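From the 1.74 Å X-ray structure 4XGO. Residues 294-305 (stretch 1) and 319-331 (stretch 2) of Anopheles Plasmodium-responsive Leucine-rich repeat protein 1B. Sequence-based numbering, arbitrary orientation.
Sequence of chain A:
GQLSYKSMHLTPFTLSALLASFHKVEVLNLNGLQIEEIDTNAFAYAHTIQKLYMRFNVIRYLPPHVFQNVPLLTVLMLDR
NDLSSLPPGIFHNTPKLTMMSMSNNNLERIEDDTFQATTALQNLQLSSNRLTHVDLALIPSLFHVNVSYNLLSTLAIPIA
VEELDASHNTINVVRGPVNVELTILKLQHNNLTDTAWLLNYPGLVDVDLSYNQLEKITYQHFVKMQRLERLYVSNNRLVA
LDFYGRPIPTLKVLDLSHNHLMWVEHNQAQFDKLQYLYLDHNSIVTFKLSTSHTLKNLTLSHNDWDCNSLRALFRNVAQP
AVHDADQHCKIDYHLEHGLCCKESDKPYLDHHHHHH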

ATOM      1  N   THR A 294      24.935   9.923  34.209  1.00 50.40           N
ATOM      2  CA  THR A 294      24.577   8.936  33.185  1.00 47.29           C
ATOM      3  C   THR A 294      23.511   9.438  32.195  1.00 41.85           C
ATOM      4  O   THR A 294      23.403   8.920  31.083  1.00 38.79           O
ATOM      5  CB  THR A 294      24.090   7.624  33.848  1.00 48.16           C
ATOM      6  OG1 THR A 294      24.993   7.263  34.903  1.00 50.61           O
ATOM      7  CG2 THR A 294      24.024   6.488  32.848  1.00 48.23           C
ATOM      8  N   LEU A 295      22.741  10.448  32.589  1.00 38.63           N
ATOM      9  CA  LEU A 295      21.589  10.899  31.798  1.00 35.84           C
ATOM     10  C   LEU A 295      22.010  11.655  30.533  1.00 34.11           C
ATOM     11  O   LEU A 295      22.740  12.640  30.621  1.00 35.95           O
ATOM     12  CB  LEU A 295      20.691  11.778  32.672  1.00 36.86           C
ATOM     13  CG  LEU A 295      19.240  11.978  32.251  1.00 36.21           C
ATOM     14  CD1 LEU A 295      18.487  10.664  32.154  1.00 35.14           C
ATOM     15  CD2 LEU A 295      18.571  12.896  33.265  1.00 38.26           C
ATOM     16  N   LYS A 296      21.572  11.175  29.371  1.00 31.27           N
ATOM     17  CA  LYS A 296      21.878  11.779  28.077  1.00 31.28           C
ATOM     18  C   LYS A 296      20.735  12.581  27.472  1.00 29.87           C
ATOM     19  O   LYS A 296      20.976  13.567  26.764  1.00 30.55           O
ATOM     20  CB  LYS A 296      22.234  10.702  27.052  1.00 32.93           C
ATOM     21  CG  LYS A 296      23.445   9.835  27.374  1.00 35.69           C
ATOM     22  CD  LYS A 296      24.087   9.342  26.077  1.00 37.92           C
ATOM     23  CE  LYS A 296      24.457   7.871  26.100  1.00 39.25           C
ATOM     24  NZ  LYS A 296      25.423   7.526  27.181  1.00 41.41           N
ATOM     25  N   ASN A 297      19.496  12.123  27.672  1.00 27.00           N
ATOM     26  CA  ASN A 297      18.337  12.824  27.159  1.00 24.99           C
ATOM     27  C   ASN A 297      17.202  12.751  28.181  1.00 22.60           C
ATOM     28  O   ASN A 297      16.850  11.676  28.661  1.00 20.07           O
ATOM     29  CB  ASN A 297      17.897  12.276  25.802  1.00 26.57           C
ATOM     30  CG  ASN A 297      16.977  13.231  25.059  1.00 29.03           C
ATOM     31  OD1 ASN A 297      16.527  14.233  25.618  1.00 33.14           O
ATOM     32  ND2 ASN A 297      16.684  12.923  23.798  1.00 30.69           N
ATOM     33  N   LEU A 298      16.685  13.920  28.536  1.00 20.88           N
ATOM     34  CA  LEU A 298      15.604  14.049  29.505  1.00 20.73           C
ATOM     35  C   LEU A 298      14.601  14.987  28.884  1.00 19.47           C
ATOM     36  O   LEU A 298      14.966  16.103  28.499  1.00 20.33           O
ATOM     37  CB  LEU A 298      16.126  14.661  30.810  1.00 21.57           C
ATOM     38  CG  LEU A 298      15.122  15.018  31.913  1.00 21.95           C
ATOM     39  CD1 LEU A 298      14.454  13.764  32.462  1.00 21.78           C
ATOM     40  CD2 LEU A 298      15.801  15.756  33.051  1.00 22.83           C
ATOM     41  N   THR A 299      13.344  14.573  28.767  1.00 16.95           N
ATOM     42  CA  THR A 299      12.326  15.482  28.251  1.00 15.70           C
ATOM     43  C   THR A 299      11.322  15.826  29.345  1.00 14.98           C
ATOM     44  O   THR A 299      10.914  14.970  30.124  1.00 14.49           O
ATOM     45  CB  THR A 299      11.617  14.938  27.014  1.00 15.33           C
ATOM     46  OG1 THR A 299      10.929  13.717  27.337  1.00 14.77           O
ATOM     47  CG2 THR A 299      12.625  14.698  25.896  1.00 15.92           C
ATOM     48  N   LEU A 300      10.979  17.099  29.414  1.00 14.81           N
ATOM     49  CA  LEU A 300      10.195  17.664  30.523  1.00 14.47           C
ATOM     50  C   LEU A 300       9.062  18.603  30.103  1.00 13.83           C
ATOM     51  O   LEU A 300       8.298  19.068  30.965  1.00 12.95           O
ATOM     52  CB  LEU A 300      11.140  18.460  31.432  1.00 15.54           C
ATOM     53  CG  LEU A 300      12.307  17.710  32.055  1.00 15.96           C
ATOM     54  CD1 LEU A 300      13.202  18.685  32.792  1.00 16.77           C
ATOM     55  CD2 LEU A 300      11.803  16.605  32.975  1.00 16.33           C
ATOM     56  N   SER A 301       8.931  18.894  28.812  1.00 13.47           N
ATOM     57  CA  SER A 301       8.002  19.933  28.381  1.00 13.96           C
ATOM     58  C   SER A 301       6.556  19.474  28.503  1.00 13.69           C
ATOM     59  O   SER A 301       6.284  18.270  28.685  1.00 12.68           O
ATOM     60  CB  SER A 301       8.284  20.396  26.938  1.00 14.08           C
ATOM     61  OG  SER A 301       8.073  19.340  26.020  1.00 14.06           O
ATOM     62  N   HIS A 302       5.639  20.443  28.435  1.00 14.16           N
ATOM     63  CA  HIS A 302       4.207  20.194  28.504  1.00 15.02           C
ATOM     64  C   HIS A 302       3.829  19.439  29.779  1.00 14.14           C
ATOM     65  O   HIS A 302       3.251  18.341  29.724  1.00 12.92           O
ATOM     66  CB  HIS A 302       3.740  19.454  27.259  1.00 16.75           C
ATOM     67  CG  HIS A 302       3.947  20.250  26.016  1.00 19.52           C
ATOM     68  ND1 HIS A 302       2.955  21.042  25.476  1.00 21.81           N
ATOM     69  CD2 HIS A 302       5.046  20.444  25.252  1.00 20.86           C
ATOM     70  CE1 HIS A 302       3.424  21.657  24.404  1.00 22.18           C
ATOM     71  NE2 HIS A 302       4.688  21.309  24.247  1.00 22.47           N
ATOM     72  N   ASN A 303       4.217  20.041  30.906  1.00 13.22           N
ATOM     73  CA  ASN A 303       3.833  19.570  32.225  1.00 13.16           C
ATOM     74  C   ASN A 303       3.222  20.723  33.014  1.00 13.94           C
ATOM     75  O   ASN A 303       2.632  21.618  32.403  1.00 13.90           O
ATOM     76  CB  ASN A 303       5.014  18.883  32.915  1.00 12.63           C
ATOM     77  CG  ASN A 303       5.143  17.419  32.501  1.00 12.10           C
ATOM     78  OD1 ASN A 303       4.320  16.589  32.881  1.00 11.64           O
ATOM     79  ND2 ASN A 303       6.145  17.104  31.703  1.00 11.44           N
ATOM     80  N   ASP A 304       3.285  20.677  34.346  1.00 14.67           N
ATOM     81  CA  ASP A 304       2.727  21.736  35.193  1.00 16.10           C
ATOM     82  C   ASP A 304       3.693  22.067  36.322  1.00 15.18           C
ATOM     83  O   ASP A 304       3.324  22.065  37.500  1.00 15.28           O
ATOM     84  CB  ASP A 304       1.383  21.291  35.763  1.00 18.03           C
ATOM     85  CG  ASP A 304       0.310  21.218  34.710  1.00 20.64           C
ATOM     86  OD1 ASP A 304      -0.203  22.288  34.299  1.00 23.60           O
ATOM     87  OD2 ASP A 304      -0.028  20.093  34.287  1.00 22.15           O
ATOM     88  N   TRP A 305       4.926  22.389  35.952  1.00 15.14           N
ATOM     89  CA  TRP A 305       6.050  22.429  36.901  1.00 15.51           C
ATOM     90  C   TRP A 305       5.955  23.510  37.960  1.00 16.81           C
ATOM     91  O   TRP A 305       5.632  24.663  37.670  1.00 17.28           O
ATOM     92  CB  TRP A 305       7.391  22.672  36.174  1.00 15.08           C
ATOM     93  CG  TRP A 305       7.767  21.573  35.295  1.00 14.42           C
ATOM     94  CD1 TRP A 305       7.799  21.578  33.925  1.00 14.17           C
ATOM     95  CD2 TRP A 305       8.137  20.258  35.700  1.00 14.42           C
ATOM     96  NE1 TRP A 305       8.178  20.347  33.461  1.00 13.71           N
ATOM     97  CE2 TRP A 305       8.389  19.515  34.527  1.00 14.00           C
ATOM     98  CE3 TRP A 305       8.286  19.633  36.940  1.00 14.98           C
ATOM     99  CZ2 TRP A 305       8.753  18.168  34.560  1.00 14.16           C
ATOM    100  CZ3 TRP A 305       8.653  18.294  36.967  1.00 15.12           C
ATOM    101  CH2 TRP A 305       8.909  17.591  35.799  1.00 14.63           C
ATOM    102  N   GLN A 319      23.778  20.212  32.031  1.00 53.80           N
ATOM    103  CA  GLN A 319      23.179  21.259  31.192  1.00 53.35           C
ATOM    104  C   GLN A 319      22.571  20.803  29.864  1.00 51.71           C
ATOM    105  O   GLN A 319      21.486  21.250  29.493  1.00 52.18           O
ATOM    106  N   PRO A 320      23.265  19.902  29.155  1.00 51.16           N
ATOM    107  CA  PRO A 320      22.887  19.430  27.823  1.00 49.90           C
ATOM    108  C   PRO A 320      21.850  18.299  27.778  1.00 46.96           C
ATOM    109  O   PRO A 320      21.315  18.015  26.706  1.00 47.27           O
ATOM    110  N   ALA A 321      21.569  17.671  28.921  1.00 45.02           N
ATOM    111  CA  ALA A 321      20.658  16.515  28.979  1.00 43.07           C
ATOM    112  C   ALA A 321      19.189  16.858  28.672  1.00 41.53           C
ATOM    113  O   ALA A 321      18.461  16.026  28.140  1.00 38.60           O
ATOM    114  CB  ALA A 321      20.764  15.833  30.338  1.00 43.70           C
ATOM    115  N   VAL A 322      18.745  18.068  29.004  1.00 41.35           N
ATOM    116  CA  VAL A 322      17.381  18.481  28.642  1.00 41.57           C
ATOM    117  C   VAL A 322      17.342  18.829  27.153  1.00 40.65           C
ATOM    118  O   VAL A 322      18.005  19.754  26.714  1.00 39.66           O
ATOM    119  CB  VAL A 322      16.828  19.638  29.523  1.00 42.12           C
ATOM    120  CG1 VAL A 322      17.596  20.942  29.320  1.00 44.00           C
ATOM    121  CG2 VAL A 322      15.347  19.849  29.244  1.00 41.77           C
ATOM    122  N   HIS A 323      16.581  18.061  26.379  1.00 40.86           N
ATOM    123  CA  HIS A 323      16.520  18.256  24.927  1.00 41.01           C
ATOM    124  C   HIS A 323      15.173  18.768  24.446  1.00 37.04           C
ATOM    125  O   HIS A 323      14.891  18.711  23.238  1.00 37.15           O
ATOM    126  CB  HIS A 323      16.863  16.959  24.194  1.00 44.47           C
ATOM    127  CG  HIS A 323      18.329  16.668  24.139  1.00 49.76           C
ATOM    128  ND1 HIS A 323      18.979  16.327  22.970  1.00 52.95           N
ATOM    129  CD2 HIS A 323      19.274  16.678  25.107  1.00 50.94           C
ATOM    130  CE1 HIS A 323      20.260  16.129  23.225  1.00 53.26           C
ATOM    131  NE2 HIS A 323      20.466  16.338  24.515  1.00 53.30           N
ATOM    132  N   ASP A 324      14.332  19.263  25.363  1.00 30.31           N
ATOM    133  CA  ASP A 324      13.094  19.877  24.925  1.00 25.49           C
ATOM    134  C   ASP A 324      12.767  21.153  25.660  1.00 23.21           C
ATOM    135  O   ASP A 324      13.429  21.521  26.634  1.00 24.72           O
ATOM    136  CB  ASP A 324      11.930  18.875  24.929  1.00 24.04           C
ATOM    137  CG  ASP A 324      11.413  18.542  26.321  1.00 22.65           C
ATOM    138  OD1 ASP A 324      12.079  18.810  27.348  1.00 21.22           O
ATOM    139  OD2 ASP A 324      10.311  17.954  26.354  1.00 21.81           O
ATOM    140  N   ALA A 325      11.771  21.851  25.138  1.00 20.56           N
ATOM    141  CA  ALA A 325      11.357  23.140  25.679  1.00 19.48           C
ATOM    142  C   ALA A 325       9.899  23.387  25.404  1.00 18.14           C
ATOM    143  O   ALA A 325       9.339  22.829  24.460  1.00 18.21           O
ATOM    144  CB  ALA A 325      12.162  24.257  25.031  1.00 19.76           C
ATOM    145  N   ASP A 326       9.320  24.266  26.204  1.00 17.99           N
ATOM    146  CA  ASP A 326       7.990  24.791  25.951  1.00 18.85           C
ATOM    147  C   ASP A 326       8.170  26.053  25.106  1.00 21.94           C
ATOM    148  O   ASP A 326       9.243  26.655  25.115  1.00 21.99           O
ATOM    149  CB  ASP A 326       7.292  25.144  27.257  1.00 17.64           C
ATOM    150  CG  ASP A 326       6.914  23.927  28.078  1.00 16.93           C
ATOM    151  OD1 ASP A 326       6.215  23.041  27.520  1.00 16.15           O
ATOM    152  OD2 ASP A 326       7.306  23.860  29.267  1.00 15.30           O
ATOM    153  N   GLN A 327       7.136  26.435  24.372  1.00 25.30           N
ATOM    154  CA  GLN A 327       7.183  27.635  23.534  1.00 30.13           C
ATOM    155  C   GLN A 327       6.527  28.805  24.236  1.00 30.99           C
ATOM    156  O   GLN A 327       7.128  29.876  24.375  1.00 33.27           O
ATOM    157  CB  GLN A 327       6.506  27.376  22.182  1.00 33.54           C
ATOM    158  CG  GLN A 327       7.473  27.195  21.030  1.00 38.31           C
ATOM    159  CD  GLN A 327       8.389  25.995  21.180  1.00 42.49           C
ATOM    160  OE1 GLN A 327       8.038  24.984  21.796  1.00 46.63           O
ATOM    161  NE2 GLN A 327       9.571  26.094  20.585  1.00 46.05           N
ATOM    162  N   HIS A 328       5.295  28.590  24.683  1.00 30.97           N
ATOM    163  CA  HIS A 328       4.496  29.613  25.353  1.00 30.73           C
ATOM    164  C   HIS A 328       3.921  28.986  26.612  1.00 27.20           C
ATOM    165  O   HIS A 328       3.718  27.788  26.649  1.00 26.72           O
ATOM    166  CB  HIS A 328       3.351  30.057  24.454  1.00 34.80           C
ATOM    167  CG  HIS A 328       3.784  30.472  23.085  1.00 38.82           C
ATOM    168  ND1 HIS A 328       4.618  31.549  22.863  1.00 42.18           N
ATOM    169  CD2 HIS A 328       3.497  29.960  21.866  1.00 42.34           C
ATOM    170  CE1 HIS A 328       4.830  31.678  21.565  1.00 42.61           C
ATOM    171  NE2 HIS A 328       4.161  30.726  20.938  1.00 43.54           N
ATOM    172  N   CYS A 329       3.683  29.791  27.637  1.00 24.01           N
ATOM    173  CA  CYS A 329       3.223  29.275  28.918  1.00 22.69           C
ATOM    174  C   CYS A 329       1.837  29.781  29.191  1.00 24.08           C
ATOM    175  O   CYS A 329       1.464  30.866  28.740  1.00 24.18           O
ATOM    176  CB  CYS A 329       4.122  29.741  30.058  1.00 21.39           C
ATOM    177  SG  CYS A 329       5.823  29.166  29.876  1.00 20.36           S
ATOM    178  N   LYS A 330       1.087  29.013  29.976  1.00 23.96           N
ATOM    179  CA  LYS A 330      -0.228  29.465  30.375  1.00 24.98           C
ATOM    180  C   LYS A 330      -0.104  30.536  31.453  1.00 24.49           C
ATOM    181  O   LYS A 330       0.970  30.783  32.003  1.00 23.47           O
ATOM    182  CB  LYS A 330      -1.114  28.292  30.807  1.00 26.60           C
ATOM    183  CG  LYS A 330      -0.788  27.667  32.150  1.00 28.43           C
ATOM    184  CD  LYS A 330      -1.540  26.350  32.291  1.00 29.99           C
ATOM    185  CE  LYS A 330      -1.516  25.835  33.719  1.00 32.69           C
ATOM    186  NZ  LYS A 330      -2.142  24.485  33.806  1.00 35.13           N
ATOM    187  N   ILE A 331      -1.215  31.208  31.729  1.00 24.29           N
ATOM    188  CA  ILE A 331      -1.224  32.303  32.675  1.00 24.05           C
ATOM    189  C   ILE A 331      -0.579  31.894  34.009  1.00 23.96           C
ATOM    190  O   ILE A 331      -0.822  30.787  34.514  1.00 23.91           O
ATOM    191  CB  ILE A 331      -2.673  32.823  32.890  1.00 24.89           C
ATOM    192  CG1 ILE A 331      -2.668  34.166  33.608  1.00 25.54           C
ATOM    193  CG2 ILE A 331      -3.520  31.780  33.613  1.00 24.31           C
ATOM    194  CD1 ILE A 331      -3.994  34.900  33.552  1.00 26.47           C
TER
HETATM  195  O   HOH W   1       8.091  20.173  23.292  1.00 38.08           O
HETATM  196  O   HOH W   2       6.641  22.818  22.929  1.00 45.99           O
HETATM  197  O   HOH W   3       5.171  22.749  30.553  1.00 17.28           O

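Stretch 2 runs alongside a short strand, residues 297-299, and first meets it through backbone. Ala321 comes close with its methyl and its carbonyl alike: CB lies 3.8 Å from Leu295 O, and the carbonyl O accepts a hydrogen bond from Leu298 N at 2.8 Å. The same oxygen sits 3.4 Å from Asn297 CA, a CA-H...O contact. Val322 then pairs with Leu298 in a single beta bridge. Leu298 O receives Val322 CA at 3.4 Å and a weak hydrogen bond from His323 N at 3.3 Å. Apolar contact here is slight, Val322 CG2 reaching Leu300 CD1 at 4.3 Å. His323 points toward stretch 1 and lays one ring face over Asn297 CG.

Past the bridge, carboxylates take over the backbone's role. Asp324, pointing toward stretch 1, caters to consecutive residues where the strand ends: OD1 accepts from Leu300 N at 2.9 Å and nearly in line, while OD2 accepts from Ser301 N at 3.0 Å and from Ser301 OG at 2.7 Å. One acidic group thus satisfies two amides and a hydroxyl. Ala325 turns its methyl away and contributes its carbonyl instead, linked through water 1 to Ser301 OG and through water 2 to His302 NE2.

Asp326 repeats the carboxylate-to-amide idea: its OD1 accepts from His302 N at 2.8 Å and lies over one face of the His302 ring, while OD2 reaches Asn303 N through water 3. Gln327 through Cys329 make no direct contact. The chain has drawn off by Lys330, with Lys330 CA 9.6 Å from Asp304 CA, and an extended side chain, t from chi2 through chi4, spans the gap to place Lys330 NZ 3.0 Å from Asp304 OD1 in a salt bridge.

The rule is economical: bridge the backbones briefly, then let acidic side chains accept the amides that follow.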